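Local coordinates for protein type II restriction enzyme SfiI (PDB 2EZV) that cleaves double-stranded DNA within the interrupted palindrome GGCCNNNNNGGCC, acting as a tetrameric restriction endonuclease, at residues D11-V16 and L186-L191; P94-V99 and L152-T157; S180-S185 and W232-L237; T201-A206 and D224-A229. All blocks are in the same frame, centred on the assembly; numbering follows the deposited sequence.

Interaction 1: D11-V16 and L186-L191; sequences DELESV and LPHARL
Leu-13 meets the 186-191 loop through a single methyl: its CD2 sits 3.8 Å from Arg-190 CB and 4.1 Å from His-188 CB, with Leu-191 CG a little farther on. Leu-13 CG stands anti to its backbone N (chi1 177°), which carries CG toward the loop. One helical step on, Glu-14 lays its CG against the fork of Leu-191, 3.7 Å from CD1, before its carboxylate goes on to Tyr-195, Arg-194 and Arg-233. The imidazole of His-188 is held at two points: ND1 accepts the Arg-190 N-H nearly straight and in the ring plane (2.9 Å), and NE2 reaches Pro-140 O. An alanine in place of Leu-191 would probably open a gap beside Leu-13 CD2 and leave Glu-14 CG without the leucine methyls it packs on. Leu-191 occupies the N-cap position of helix 192-195, and the contact is helix-to-loop packing that fastens the N-terminal helix onto the turn leaving strand 176-186, in a nuclease of the PD-(D/E)XK clan.

Interaction 2: P94-V99 and L152-T157; sequences PQVLLV and LPAVTT
Gln-95 reaches across to Thr-157 on one face of the sheet, two residues further along the partner strand than its own neighbour Val-155. With CG anti to the backbone N (chi1 171°) and the chain extended, the amide NE2 comes within 2.8 Å of Thr-157 OG1 and donates a somewhat bent hydrogen bond, the hydroxyl lying 22° out of the amide plane. Both ends of that amide have further partners: OE1 takes a hydrogen bond from Arg-84, and NE2 also meets Thr-20 of helix 10-41, so the group's rotation is fixed from several sides. Beneath the side chains, strands 93-104 and 151-167 run parallel, neighbours in the mixed central sheet of the PD-(D/E)XK nuclease fold, and the calcium ligands Asp-100 and Ala-101 follow directly after Val-99. The backbone ladder alternates between the strands: Val-96 N gives to Val-155 O at 2.6 Å, Thr-157 N to Val-96 O, and Leu-98 N to Thr-157 O. The other face, with Val-96, Ala-154 and Thr-156, is mostly apolar. There Val-96 CG2 lies 3.8 Å from Ala-154 CB, and the side chains of Leu-98 and Thr-156 slant past each other, Leu-98 CD2 approaching Thr-156 OG1 at 3.9 Å; that hydroxyl has a weak hydrogen bond with Ile-139 O. Pro-94 fills the start of the pairing, its CB 4.0 Å from Ala-154 CB and its CG 4.1 Å from Leu-152 CG.

Interaction 3: S180-S185 and W232-L237; sequences SIYVLS and WRLQEL
Strands 176-186 and 234-238 form an antiparallel pair in the mixed sheet of this PD-(D/E)XK nuclease, and Tyr-182 and Glu-236 face each other in it as a non-hydrogen-bonded pair. The two side chains run side by side in the same direction. Glu-236, its CG anti to the backbone N (chi1 -170°), lays that methylene over one face of the tyrosine ring, 3.8 Å from the centroid in a CH-pi contact, with the carboxylate plane only 24° from the ring plane. A serine in place of Tyr-182 would probably leave the Glu-236 methylene without its aromatic face and Phe-223 without its ring neighbour. Next along the same face, Leu-234 CD2 packs 3.7 Å from Leu-184 CG. The flanking hydrogen-bonded pairs are Ile-181 with Leu-237, joined both ways at 2.8 Å between N and O, and Val-183 with Gln-235. At the far end Arg-233 turns its guanidinium across Trp-232, whose CH2 lies 3.6 Å above the group's centre. Arg-233 NH2 forms a salt bridge with Glu-17, while NH1 donates to Ser-185 O at 3.1 Å, approaching from above the carbonyl plane.

Interaction 4: T201-A206 and D224-A229; sequences TSFFGA and DRLKEA. With nucleotides of chain B.
Phe-203 and Leu-226 make the apolar half of this contact. Leu-226 CD1 rests over one face of the phenyl ring, displaced toward the rim, 3.6 Å from Phe-203 CE1 and 4.0 Å from the ring centroid. Phe-203 CG sits between its backbone N and carbonyl carbon (chi1 44°), which starts the side chain in that direction. The CB atoms of Phe-203 and Arg-225 also touch, at 3.6 Å. From there the Arg-225 side chain reaches Ser-202: its CD passes 3.3 Å from Ser-202 O, which lies at the guanidinium edge, in its plane. The modelled approach of NH1 to Phe-204 O is too close to be trusted. These contacts set helix 223-229 against the loop leading into strand 204-206, an outer strand of a small antiparallel sheet that pairs with 219-221, on the DNA-facing part of the subunit. Ala-206 N donates a straight hydrogen bond of 2.9 Å to OP2 of nucleotide DG5 in chain B, while Arg-225 NH2 makes a weak one to another DNA phosphate. Farther out, the Phe-203 ring is flanked by Tyr-195, Pro-187 and Val-221, and Phe-204 packs on Phe-123 and Ile-219.

How the interactions relate
Interactions 2 and 3 lie in the same mixed sheet, their centres about 20 Å apart, joined through the neighbouring strands 151-167 and 176-186. Interaction 1 bridges them from the side of helix 10-41: it touches interaction 2 where His-188 CD2 packs on Thr-156 O, and interaction 3 through the Glu-14 to Arg-233 salt bridge. Interaction 4 sits about 14 Å from interaction 3, centre to centre, with Leu-226 packed on Leu-184. Along the chain, interaction 2 falls between the segments of interaction 1, whose closing loop follows the first strand of interaction 3, and interaction 4 falls between the segments of interaction 3. The DNA-contacting strand is thereby packed, through helix 223-229, onto the central sheet.

Interaction 1: D11-V16 and L186-L191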
loop_
_atom_site.group_PDB
_atom_site.type_symbol
_atom_site.label_atom_id
_atom_site.label_comp_id
_atom_site.label_asym_id
_atom_site.label_seq_id
_atom_site.Cartn_x
_atom_site.Cartn_y
_atom_site.Cartn_z
ATOM N N ASP D 11 -19.439 14.734 -22.993
ATOM C CA ASP D 11 -19.454 15.508 -21.756
ATOM C C ASP D 11 -19.024 14.686 -20.550
ATOM O O ASP D 11 -18.210 15.137 -19.738
ATOM C CB ASP D 11 -20.844 16.094 -21.503
ATOM C CG ASP D 11 -21.056 17.401 -22.222
ATOM O OD1 ASP D 11 -20.095 17.890 -22.856
ATOM O OD2 ASP D 11 -22.178 17.945 -22.148
ATOM N N GLU D 12 -19.570 13.482 -20.440
ATOM C CA GLU D 12 -19.244 12.601 -19.327
ATOM C C GLU D 12 -17.775 12.214 -19.380
ATOM O O GLU D 12 -17.122 12.095 -18.342
ATOM C CB GLU D 12 -20.139 11.359 -19.369
ATOM C CG GLU D 12 -21.617 11.722 -19.427
ATOM C CD GLU D 12 -22.523 10.535 -19.693
ATOM O OE1 GLU D 12 -22.148 9.644 -20.487
ATOM O OE2 GLU D 12 -23.624 10.508 -19.119
ATOM N N LEU D 13 -17.255 12.035 -20.593
ATOM C CA LEU D 13 -15.850 11.688 -20.778
ATOM C C LEU D 13 -14.954 12.805 -20.249
ATOM O O LEU D 13 -13.990 12.547 -19.538
ATOM C CB LEU D 13 -15.542 11.439 -22.256
ATOM C CG LEU D 13 -14.076 11.133 -22.570
ATOM C CD1 LEU D 13 -13.613 9.978 -21.700
ATOM C CD2 LEU D 13 -13.905 10.794 -24.041
ATOM N N GLU D 14 -15.273 14.049 -20.588
ATOM C CA GLU D 14 -14.468 15.178 -20.112
ATOM C C GLU D 14 -14.552 15.235 -18.590
ATOM O O GLU D 14 -13.590 15.583 -17.903
ATOM C CB GLU D 14 -14.981 16.506 -20.690
ATOM C CG GLU D 14 -14.929 16.613 -22.212
ATOM C CD GLU D 14 -14.726 18.041 -22.675
ATOM O OE1 GLU D 14 -15.449 18.493 -23.592
ATOM O OE2 GLU D 14 -13.829 18.717 -22.123
ATOM N N SER D 15 -15.723 14.888 -18.075
ATOM C CA SER D 15 -15.966 14.892 -16.650
ATOM C C SER D 15 -15.013 13.964 -15.906
ATOM O O SER D 15 -14.510 14.319 -14.838
ATOM C CB SER D 15 -17.417 14.486 -16.375
ATOM O OG SER D 15 -17.686 14.485 -14.989
ATOM N N VAL D 16 -14.758 12.781 -16.457
ATOM C CA VAL D 16 -13.854 11.860 -15.782
ATOM C C VAL D 16 -12.421 12.359 -15.876
ATOM O O VAL D 16 -11.596 12.054 -15.009
ATOM C CB VAL D 16 -13.907 10.413 -16.355
ATOM C CG1 VAL D 16 -15.224 10.168 -17.046
ATOM C CG2 VAL D 16 -12.738 10.165 -17.256
ATOM N N LEU D 186 -4.853 16.719 -21.132
ATOM C CA LEU D 186 -5.040 16.724 -22.572
ATOM C C LEU D 186 -6.226 15.862 -22.941
ATOM O O LEU D 186 -6.298 14.686 -22.579
ATOM C CB LEU D 186 -3.785 16.238 -23.285
ATOM C CG LEU D 186 -2.544 17.092 -23.003
ATOM C CD1 LEU D 186 -1.407 16.632 -23.901
ATOM C CD2 LEU D 186 -2.854 18.567 -23.236
ATOM N N PRO D 187 -7.174 16.438 -23.687
ATOM C CA PRO D 187 -8.376 15.728 -24.110
ATOM C C PRO D 187 -8.150 14.427 -24.872
ATOM O O PRO D 187 -7.287 14.329 -25.750
ATOM C CB PRO D 187 -9.136 16.784 -24.920
ATOM C CG PRO D 187 -8.048 17.687 -25.420
ATOM C CD PRO D 187 -7.145 17.806 -24.234
ATOM N N HIS D 188 -8.937 13.423 -24.507
ATOM C CA HIS D 188 -8.870 12.117 -25.137
ATOM C C HIS D 188 -9.167 12.245 -26.636
ATOM O O HIS D 188 -9.852 13.176 -27.077
ATOM C CB HIS D 188 -9.885 11.187 -24.464
ATOM C CG HIS D 188 -9.847 9.777 -24.962
ATOM N ND1 HIS D 188 -10.415 9.393 -26.157
ATOM C CD2 HIS D 188 -9.318 8.655 -24.419
ATOM C CE1 HIS D 188 -10.242 8.094 -26.328
ATOM N NE2 HIS D 188 -9.578 7.623 -25.288
ATOM N N ALA D 189 -8.641 11.305 -27.413
ATOM C CA ALA D 189 -8.840 11.293 -28.855
ATOM C C ALA D 189 -10.307 11.524 -29.242
ATOM O O ALA D 189 -10.593 12.298 -30.152
ATOM C CB ALA D 189 -8.348 9.963 -29.428
ATOM N N ARG D 190 -11.228 10.858 -28.549
ATOM C CA ARG D 190 -12.659 10.989 -28.834
ATOM C C ARG D 190 -13.155 12.427 -28.856
ATOM O O ARG D 190 -14.239 12.700 -29.381
ATOM C CB ARG D 190 -13.498 10.236 -27.803
ATOM C CG ARG D 190 -13.654 8.747 -28.030
ATOM C CD ARG D 190 -14.697 8.215 -27.053
ATOM N NE ARG D 190 -16.001 8.802 -27.325
ATOM C CZ ARG D 190 -17.038 8.763 -26.497
ATOM N NH1 ARG D 190 -16.937 8.166 -25.318
ATOM N NH2 ARG D 190 -18.188 9.320 -26.853
ATOM N N LEU D 191 -12.364 13.331 -28.283
ATOM C CA LEU D 191 -12.723 14.740 -28.190
ATOM C C LEU D 191 -12.089 15.632 -29.256
ATOM O O LEU D 191 -12.119 16.859 -29.138
ATOM C CB LEU D 191 -12.344 15.264 -26.801
ATOM C CG LEU D 191 -13.039 14.558 -25.634
ATOM C CD1 LEU D 191 -12.363 14.915 -24.319
ATOM C CD2 LEU D 191 -14.506 14.952 -25.622
#

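Interaction 2: P94-V99 and L152-T157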
loop_
_atom_site.group_PDB
_atom_site.type_symbol
_atom_site.label_atom_id
_atom_site.label_comp_id
_atom_site.label_asym_id
_atom_site.label_seq_id
_atom_site.Cartn_x
_atom_site.Cartn_y
_atom_site.Cartn_z
ATOM N N PRO D 94 -12.615 1.464 -15.886
ATOM C CA PRO D 94 -11.253 0.926 -15.947
ATOM C C PRO D 94 -10.444 2.060 -16.617
ATOM O O PRO D 94 -10.893 2.660 -17.606
ATOM C CB PRO D 94 -11.414 -0.310 -16.832
ATOM C CG PRO D 94 -12.557 0.081 -17.741
ATOM C CD PRO D 94 -13.524 0.728 -16.779
ATOM N N GLN D 95 -9.269 2.374 -16.081
ATOM C CA GLN D 95 -8.491 3.476 -16.629
ATOM C C GLN D 95 -6.981 3.286 -16.595
ATOM O O GLN D 95 -6.438 2.676 -15.678
ATOM C CB GLN D 95 -8.859 4.752 -15.864
ATOM C CG GLN D 95 -8.010 5.986 -16.140
ATOM C CD GLN D 95 -8.391 7.164 -15.234
ATOM O OE1 GLN D 95 -8.292 7.078 -14.005
ATOM N NE2 GLN D 95 -8.824 8.268 -15.840
ATOM N N VAL D 96 -6.308 3.812 -17.617
ATOM C CA VAL D 96 -4.853 3.774 -17.689
ATOM C C VAL D 96 -4.413 5.216 -17.446
ATOM O O VAL D 96 -4.484 6.051 -18.346
ATOM C CB VAL D 96 -4.350 3.334 -19.078
ATOM C CG1 VAL D 96 -2.835 3.372 -19.104
ATOM C CG2 VAL D 96 -4.829 1.930 -19.403
ATOM N N LEU D 97 -3.990 5.530 -16.226
ATOM C CA LEU D 97 -3.554 6.896 -15.935
ATOM C C LEU D 97 -2.155 7.102 -16.480
ATOM O O LEU D 97 -1.241 6.343 -16.155
ATOM C CB LEU D 97 -3.554 7.182 -14.424
ATOM C CG LEU D 97 -2.975 8.553 -14.025
ATOM C CD1 LEU D 97 -3.668 9.656 -14.820
ATOM C CD2 LEU D 97 -3.162 8.798 -12.532
ATOM N N LEU D 98 -2.000 8.127 -17.314
ATOM C CA LEU D 98 -0.711 8.465 -17.920
ATOM C C LEU D 98 -0.351 9.902 -17.587
ATOM O O LEU D 98 -1.097 10.823 -17.919
ATOM C CB LEU D 98 -0.783 8.334 -19.447
ATOM C CG LEU D 98 -0.556 7.007 -20.179
ATOM C CD1 LEU D 98 -0.904 5.839 -19.298
ATOM C CD2 LEU D 98 -1.383 7.001 -21.462
ATOM N N VAL D 99 0.769 10.112 -16.913
ATOM C CA VAL D 99 1.161 11.477 -16.630
ATOM C C VAL D 99 2.638 11.625 -16.917
ATOM O O VAL D 99 3.441 10.722 -16.678
ATOM C CB VAL D 99 0.800 11.930 -15.172
ATOM C CG1 VAL D 99 0.081 10.828 -14.442
ATOM C CG2 VAL D 99 2.028 12.397 -14.438
ATOM N N LEU D 152 -12.241 -5.724 -22.184
ATOM C CA LEU D 152 -12.843 -4.529 -21.606
ATOM C C LEU D 152 -11.819 -3.411 -21.756
ATOM O O LEU D 152 -10.739 -3.478 -21.189
ATOM C CB LEU D 152 -13.134 -4.760 -20.124
ATOM C CG LEU D 152 -13.624 -3.556 -19.325
ATOM C CD1 LEU D 152 -14.996 -3.137 -19.826
ATOM C CD2 LEU D 152 -13.685 -3.917 -17.850
ATOM N N PRO D 153 -12.146 -2.364 -22.517
ATOM C CA PRO D 153 -11.199 -1.262 -22.704
ATOM C C PRO D 153 -10.971 -0.372 -21.481
ATOM O O PRO D 153 -11.926 0.097 -20.856
ATOM C CB PRO D 153 -11.807 -0.489 -23.869
ATOM C CG PRO D 153 -13.283 -0.660 -23.625
ATOM C CD PRO D 153 -13.405 -2.118 -23.245
ATOM N N ALA D 154 -9.703 -0.152 -21.142
ATOM C CA ALA D 154 -9.353 0.710 -20.018
ATOM C C ALA D 154 -8.965 2.055 -20.620
ATOM O O ALA D 154 -7.922 2.183 -21.273
ATOM C CB ALA D 154 -8.184 0.121 -19.229
ATOM N N VAL D 155 -9.814 3.051 -20.409
ATOM C CA VAL D 155 -9.577 4.379 -20.952
ATOM C C VAL D 155 -8.246 5.003 -20.585
ATOM O O VAL D 155 -7.783 4.914 -19.446
ATOM C CB VAL D 155 -10.644 5.376 -20.505
ATOM C CG1 VAL D 155 -10.950 6.338 -21.654
ATOM C CG2 VAL D 155 -11.872 4.637 -20.024
ATOM N N THR D 156 -7.667 5.673 -21.567
ATOM C CA THR D 156 -6.400 6.362 -21.429
ATOM C C THR D 156 -6.680 7.808 -21.052
ATOM O O THR D 156 -7.497 8.468 -21.688
ATOM C CB THR D 156 -5.621 6.310 -22.781
ATOM O OG1 THR D 156 -4.614 5.294 -22.708
ATOM C CG2 THR D 156 -4.986 7.647 -23.116
ATOM N N THR D 157 -6.019 8.293 -20.010
ATOM C CA THR D 157 -6.184 9.677 -19.584
ATOM C C THR D 157 -4.798 10.297 -19.501
ATOM O O THR D 157 -3.958 9.865 -18.709
ATOM C CB THR D 157 -6.889 9.776 -18.214
ATOM O OG1 THR D 157 -8.231 9.303 -18.345
ATOM C CG2 THR D 157 -6.926 11.232 -17.721
#

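Interaction 3: S180-S185 and W232-L237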
loop_
_atom_site.group_PDB
_atom_site.type_symbol
_atom_site.label_atom_id
_atom_site.label_comp_id
_atom_site.label_asym_id
_atom_site.label_seq_id
_atom_site.Cartn_x
_atom_site.Cartn_y
_atom_site.Cartn_z
ATOM N N SER D 180 6.636 27.534 -10.022
ATOM C CA SER D 180 5.258 27.082 -10.159
ATOM C C SER D 180 5.187 25.666 -10.721
ATOM O O SER D 180 6.112 25.207 -11.396
ATOM C CB SER D 180 4.487 28.007 -11.108
ATOM O OG SER D 180 4.471 29.343 -10.649
ATOM N N ILE D 181 4.079 24.984 -10.437
ATOM C CA ILE D 181 3.838 23.635 -10.945
ATOM C C ILE D 181 2.519 23.696 -11.720
ATOM O O ILE D 181 1.453 23.909 -11.139
ATOM C CB ILE D 181 3.690 22.587 -9.808
ATOM C CG1 ILE D 181 4.908 22.618 -8.882
ATOM C CG2 ILE D 181 3.553 21.204 -10.403
ATOM C CD1 ILE D 181 4.864 21.575 -7.776
ATOM N N TYR D 182 2.596 23.548 -13.036
ATOM C CA TYR D 182 1.398 23.578 -13.854
ATOM C C TYR D 182 0.975 22.148 -14.122
ATOM O O TYR D 182 1.817 21.269 -14.310
ATOM C CB TYR D 182 1.654 24.276 -15.190
ATOM C CG TYR D 182 1.938 25.760 -15.100
ATOM C CD1 TYR D 182 3.187 26.224 -14.696
ATOM C CD2 TYR D 182 0.967 26.699 -15.452
ATOM C CE1 TYR D 182 3.468 27.594 -14.647
ATOM C CE2 TYR D 182 1.236 28.067 -15.409
ATOM C CZ TYR D 182 2.492 28.507 -15.007
ATOM O OH TYR D 182 2.780 29.855 -14.969
ATOM N N VAL D 183 -0.330 21.908 -14.128
ATOM C CA VAL D 183 -0.827 20.573 -14.401
ATOM C C VAL D 183 -1.773 20.673 -15.585
ATOM O O VAL D 183 -2.700 21.485 -15.574
ATOM C CB VAL D 183 -1.568 19.990 -13.189
ATOM C CG1 VAL D 183 -1.674 18.483 -13.338
ATOM C CG2 VAL D 183 -0.831 20.353 -11.893
ATOM N N LEU D 184 -1.530 19.863 -16.612
ATOM C CA LEU D 184 -2.368 19.884 -17.808
ATOM C C LEU D 184 -3.096 18.569 -18.081
ATOM O O LEU D 184 -2.547 17.481 -17.893
ATOM C CB LEU D 184 -1.537 20.240 -19.042
ATOM C CG LEU D 184 -0.883 21.617 -19.171
ATOM C CD1 LEU D 184 0.199 21.823 -18.129
ATOM C CD2 LEU D 184 -0.289 21.721 -20.548
ATOM N N SER D 185 -4.337 18.694 -18.536
ATOM C CA SER D 185 -5.173 17.556 -18.876
ATOM C C SER D 185 -5.428 17.645 -20.374
ATOM O O SER D 185 -6.122 18.555 -20.844
ATOM C CB SER D 185 -6.500 17.626 -18.102
ATOM O OG SER D 185 -7.385 16.577 -18.476
ATOM N N TRP D 232 -10.481 24.642 -16.983
ATOM C CA TRP D 232 -10.017 23.643 -16.024
ATOM C C TRP D 232 -8.928 22.714 -16.516
ATOM O O TRP D 232 -8.267 22.065 -15.716
ATOM C CB TRP D 232 -11.180 22.812 -15.462
ATOM C CG TRP D 232 -11.923 21.968 -16.453
ATOM C CD1 TRP D 232 -13.112 22.264 -17.041
ATOM C CD2 TRP D 232 -11.545 20.671 -16.939
ATOM N NE1 TRP D 232 -13.506 21.233 -17.861
ATOM C CE2 TRP D 232 -12.563 20.243 -17.818
ATOM C CE3 TRP D 232 -10.447 19.831 -16.718
ATOM C CZ2 TRP D 232 -12.516 19.007 -18.478
ATOM C CZ3 TRP D 232 -10.400 18.601 -17.376
ATOM C CH2 TRP D 232 -11.429 18.204 -18.245
ATOM N N ARG D 233 -8.728 22.645 -17.824
ATOM C CA ARG D 233 -7.690 21.776 -18.359
ATOM C C ARG D 233 -6.285 22.317 -18.122
ATOM O O ARG D 233 -5.304 21.677 -18.478
ATOM C CB ARG D 233 -7.913 21.529 -19.848
ATOM C CG ARG D 233 -9.018 20.524 -20.115
ATOM C CD ARG D 233 -9.143 20.186 -21.589
ATOM N NE ARG D 233 -10.204 19.211 -21.809
ATOM C CZ ARG D 233 -10.091 17.904 -21.585
ATOM N NH1 ARG D 233 -8.954 17.398 -21.139
ATOM N NH2 ARG D 233 -11.127 17.103 -21.799
ATOM N N LEU D 234 -6.192 23.496 -17.522
ATOM C CA LEU D 234 -4.903 24.105 -17.218
ATOM C C LEU D 234 -4.942 24.611 -15.780
ATOM O O LEU D 234 -5.655 25.564 -15.463
ATOM C CB LEU D 234 -4.620 25.262 -18.182
ATOM C CG LEU D 234 -3.265 25.990 -18.182
ATOM C CD1 LEU D 234 -3.193 26.959 -17.026
ATOM C CD2 LEU D 234 -2.127 24.985 -18.128
ATOM N N GLN D 235 -4.185 23.954 -14.910
ATOM C CA GLN D 235 -4.126 24.338 -13.506
ATOM C C GLN D 235 -2.740 24.877 -13.172
ATOM O O GLN D 235 -1.759 24.565 -13.843
ATOM C CB GLN D 235 -4.434 23.138 -12.611
ATOM C CG GLN D 235 -5.804 22.527 -12.818
ATOM C CD GLN D 235 -6.930 23.504 -12.557
ATOM O OE1 GLN D 235 -6.881 24.287 -11.614
ATOM N NE2 GLN D 235 -7.968 23.448 -13.388
ATOM N N GLU D 236 -2.662 25.675 -12.116
ATOM C CA GLU D 236 -1.398 26.259 -11.725
ATOM C C GLU D 236 -1.240 26.347 -10.222
ATOM O O GLU D 236 -2.034 27.003 -9.548
ATOM C CB GLU D 236 -1.276 27.670 -12.315
ATOM C CG GLU D 236 0.104 28.290 -12.160
ATOM C CD GLU D 236 0.128 29.778 -12.469
ATOM O OE1 GLU D 236 -0.699 30.234 -13.299
ATOM O OE2 GLU D 236 0.987 30.482 -11.889
ATOM N N LEU D 237 -0.210 25.686 -9.703
ATOM C CA LEU D 237 0.091 25.729 -8.281
ATOM C C LEU D 237 1.346 26.587 -8.196
ATOM O O LEU D 237 2.438 26.162 -8.568
ATOM C CB LEU D 237 0.345 24.320 -7.738
ATOM C CG LEU D 237 -0.866 23.387 -7.874
ATOM C CD1 LEU D 237 -0.545 22.010 -7.273
ATOM C CD2 LEU D 237 -2.078 24.015 -7.172
#

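Interaction 4: T201-A206 and D224-A229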
loop_
_atom_site.group_PDB
_atom_site.type_symbol
_atom_site.label_atom_id
_atom_site.label_comp_id
_atom_site.label_asym_id
_atom_site.label_seq_id
_atom_site.Cartn_x
_atom_site.Cartn_y
_atom_site.Cartn_z
ATOM N N THR D 201 -8.038 26.094 -35.435
ATOM C CA THR D 201 -8.734 25.922 -34.166
ATOM C C THR D 201 -7.997 24.834 -33.383
ATOM O O THR D 201 -8.244 23.642 -33.582
ATOM C CB THR D 201 -10.195 25.479 -34.379
ATOM O OG1 THR D 201 -10.882 26.458 -35.169
ATOM C CG2 THR D 201 -10.906 25.331 -33.041
ATOM N N SER D 202 -7.080 25.251 -32.509
ATOM C CA SER D 202 -6.305 24.311 -31.703
ATOM C C SER D 202 -5.377 25.019 -30.716
ATOM O O SER D 202 -5.199 26.240 -30.774
ATOM C CB SER D 202 -5.440 23.436 -32.602
ATOM O OG SER D 202 -4.282 24.156 -32.995
ATOM N N PHE D 203 -4.783 24.237 -29.813
ATOM C CA PHE D 203 -3.843 24.777 -28.842
ATOM C C PHE D 203 -2.444 24.239 -29.126
ATOM O O PHE D 203 -1.537 24.378 -28.311
ATOM C CB PHE D 203 -4.268 24.443 -27.401
ATOM C CG PHE D 203 -4.718 23.022 -27.205
ATOM C CD1 PHE D 203 -6.025 22.744 -26.829
ATOM C CD2 PHE D 203 -3.837 21.963 -27.392
ATOM C CE1 PHE D 203 -6.450 21.432 -26.641
ATOM C CE2 PHE D 203 -4.255 20.648 -27.205
ATOM C CZ PHE D 203 -5.563 20.384 -26.829
ATOM N N PHE D 204 -2.280 23.629 -30.296
ATOM C CA PHE D 204 -0.995 23.074 -30.709
ATOM C C PHE D 204 -0.098 24.141 -31.330
ATOM O O PHE D 204 -0.563 25.222 -31.695
ATOM C CB PHE D 204 -1.219 21.937 -31.703
ATOM C CG PHE D 204 -1.871 20.730 -31.095
ATOM C CD1 PHE D 204 -3.039 20.206 -31.638
ATOM C CD2 PHE D 204 -1.317 20.118 -29.973
ATOM C CE1 PHE D 204 -3.649 19.088 -31.073
ATOM C CE2 PHE D 204 -1.913 19.003 -29.401
ATOM C CZ PHE D 204 -3.082 18.484 -29.949
ATOM N N GLY D 205 1.193 23.836 -31.438
ATOM C CA GLY D 205 2.137 24.784 -32.012
ATOM C C GLY D 205 3.327 24.112 -32.680
ATOM O O GLY D 205 3.403 22.882 -32.744
ATOM N N ALA D 206 4.262 24.912 -33.183
ATOM C CA ALA D 206 5.441 24.367 -33.843
ATOM C C ALA D 206 6.300 23.581 -32.854
ATOM O O ALA D 206 6.566 24.044 -31.740
ATOM C CB ALA D 206 6.257 25.494 -34.468
ATOM N N ASP D 224 -2.057 29.252 -22.689
ATOM C CA ASP D 224 -3.125 30.213 -22.937
ATOM C C ASP D 224 -4.197 29.709 -23.912
ATOM O O ASP D 224 -5.381 29.979 -23.723
ATOM C CB ASP D 224 -2.533 31.543 -23.430
ATOM C CG ASP D 224 -2.275 31.561 -24.933
ATOM O OD1 ASP D 224 -1.627 30.623 -25.456
ATOM O OD2 ASP D 224 -2.719 32.528 -25.595
ATOM N N ARG D 225 -3.801 28.973 -24.945
ATOM C CA ARG D 225 -4.777 28.461 -25.902
ATOM C C ARG D 225 -5.565 27.270 -25.341
ATOM O O ARG D 225 -6.682 26.995 -25.779
ATOM C CB ARG D 225 -4.086 28.040 -27.200
ATOM C CG ARG D 225 -3.772 29.193 -28.138
ATOM C CD ARG D 225 -3.315 28.688 -29.496
ATOM N NE ARG D 225 -1.904 28.977 -29.740
ATOM C CZ ARG D 225 -1.082 28.171 -30.403
ATOM N NH1 ARG D 225 -1.530 27.025 -30.892
ATOM N NH2 ARG D 225 0.186 28.517 -30.576
ATOM N N LEU D 226 -4.985 26.569 -24.373
ATOM C CA LEU D 226 -5.651 25.424 -23.753
ATOM C C LEU D 226 -6.649 25.940 -22.722
ATOM O O LEU D 226 -7.779 25.464 -22.647
ATOM C CB LEU D 226 -4.629 24.501 -23.072
ATOM C CG LEU D 226 -5.163 23.303 -22.271
ATOM C CD1 LEU D 226 -5.894 22.317 -23.188
ATOM C CD2 LEU D 226 -4.004 22.622 -21.577
ATOM N N LYS D 227 -6.224 26.927 -21.940
ATOM C CA LYS D 227 -7.076 27.515 -20.918
ATOM C C LYS D 227 -8.292 28.197 -21.545
ATOM O O LYS D 227 -9.366 28.251 -20.940
ATOM C CB LYS D 227 -6.296 28.544 -20.093
ATOM C CG LYS D 227 -7.077 29.057 -18.894
ATOM C CD LYS D 227 -6.353 30.175 -18.152
ATOM C CE LYS D 227 -6.421 31.486 -18.914
ATOM N NZ LYS D 227 -5.805 32.603 -18.146
ATOM N N GLU D 228 -8.119 28.733 -22.751
ATOM C CA GLU D 228 -9.216 29.406 -23.438
ATOM C C GLU D 228 -10.219 28.370 -23.941
ATOM O O GLU D 228 -11.432 28.547 -23.810
ATOM C CB GLU D 228 -8.684 30.231 -24.600
ATOM N N ALA D 229 -9.709 27.283 -24.509
ATOM C CA ALA D 229 -10.575 26.234 -25.017
ATOM C C ALA D 229 -11.345 25.594 -23.865
ATOM O O ALA D 229 -12.503 25.219 -24.017
ATOM C CB ALA D 229 -9.753 25.190 -25.746
ATOM P P DG B 5 4.274 28.902 -34.167
ATOM O OP1 DG B 5 3.201 28.813 -35.187
ATOM O OP2 DG B 5 4.419 27.819 -33.167
ATOM O "O5'" DG B 5 5.657 29.046 -34.938
ATOM C "C5'" DG B 5 6.811 29.464 -34.229
ATOM C "C4'" DG B 5 8.021 29.528 -35.133
ATOM O "O4'" DG B 5 9.095 30.040 -34.318
ATOM C "C3'" DG B 5 8.532 28.198 -35.689
ATOM O "O3'" DG B 5 9.283 28.462 -36.900
ATOM C "C2'" DG B 5 9.419 27.707 -34.558
ATOM C "C1'" DG B 5 10.003 29.000 -33.991
ATOM N N9 DG B 5 10.174 29.031 -32.542
ATOM C C8 DG B 5 9.306 28.564 -31.583
ATOM N N7 DG B 5 9.727 28.776 -30.366
ATOM C C5 DG B 5 10.949 29.411 -30.531
ATOM C C6 DG B 5 11.882 29.893 -29.569
ATOM O O6 DG B 5 11.812 29.854 -28.332
ATOM N N1 DG B 5 12.992 30.469 -30.181
ATOM C C2 DG B 5 13.183 30.571 -31.541
ATOM N N2 DG B 5 14.319 31.159 -31.947
ATOM N N3 DG B 5 12.324 30.129 -32.441
ATOM C C4 DG B 5 11.239 29.566 -31.871
#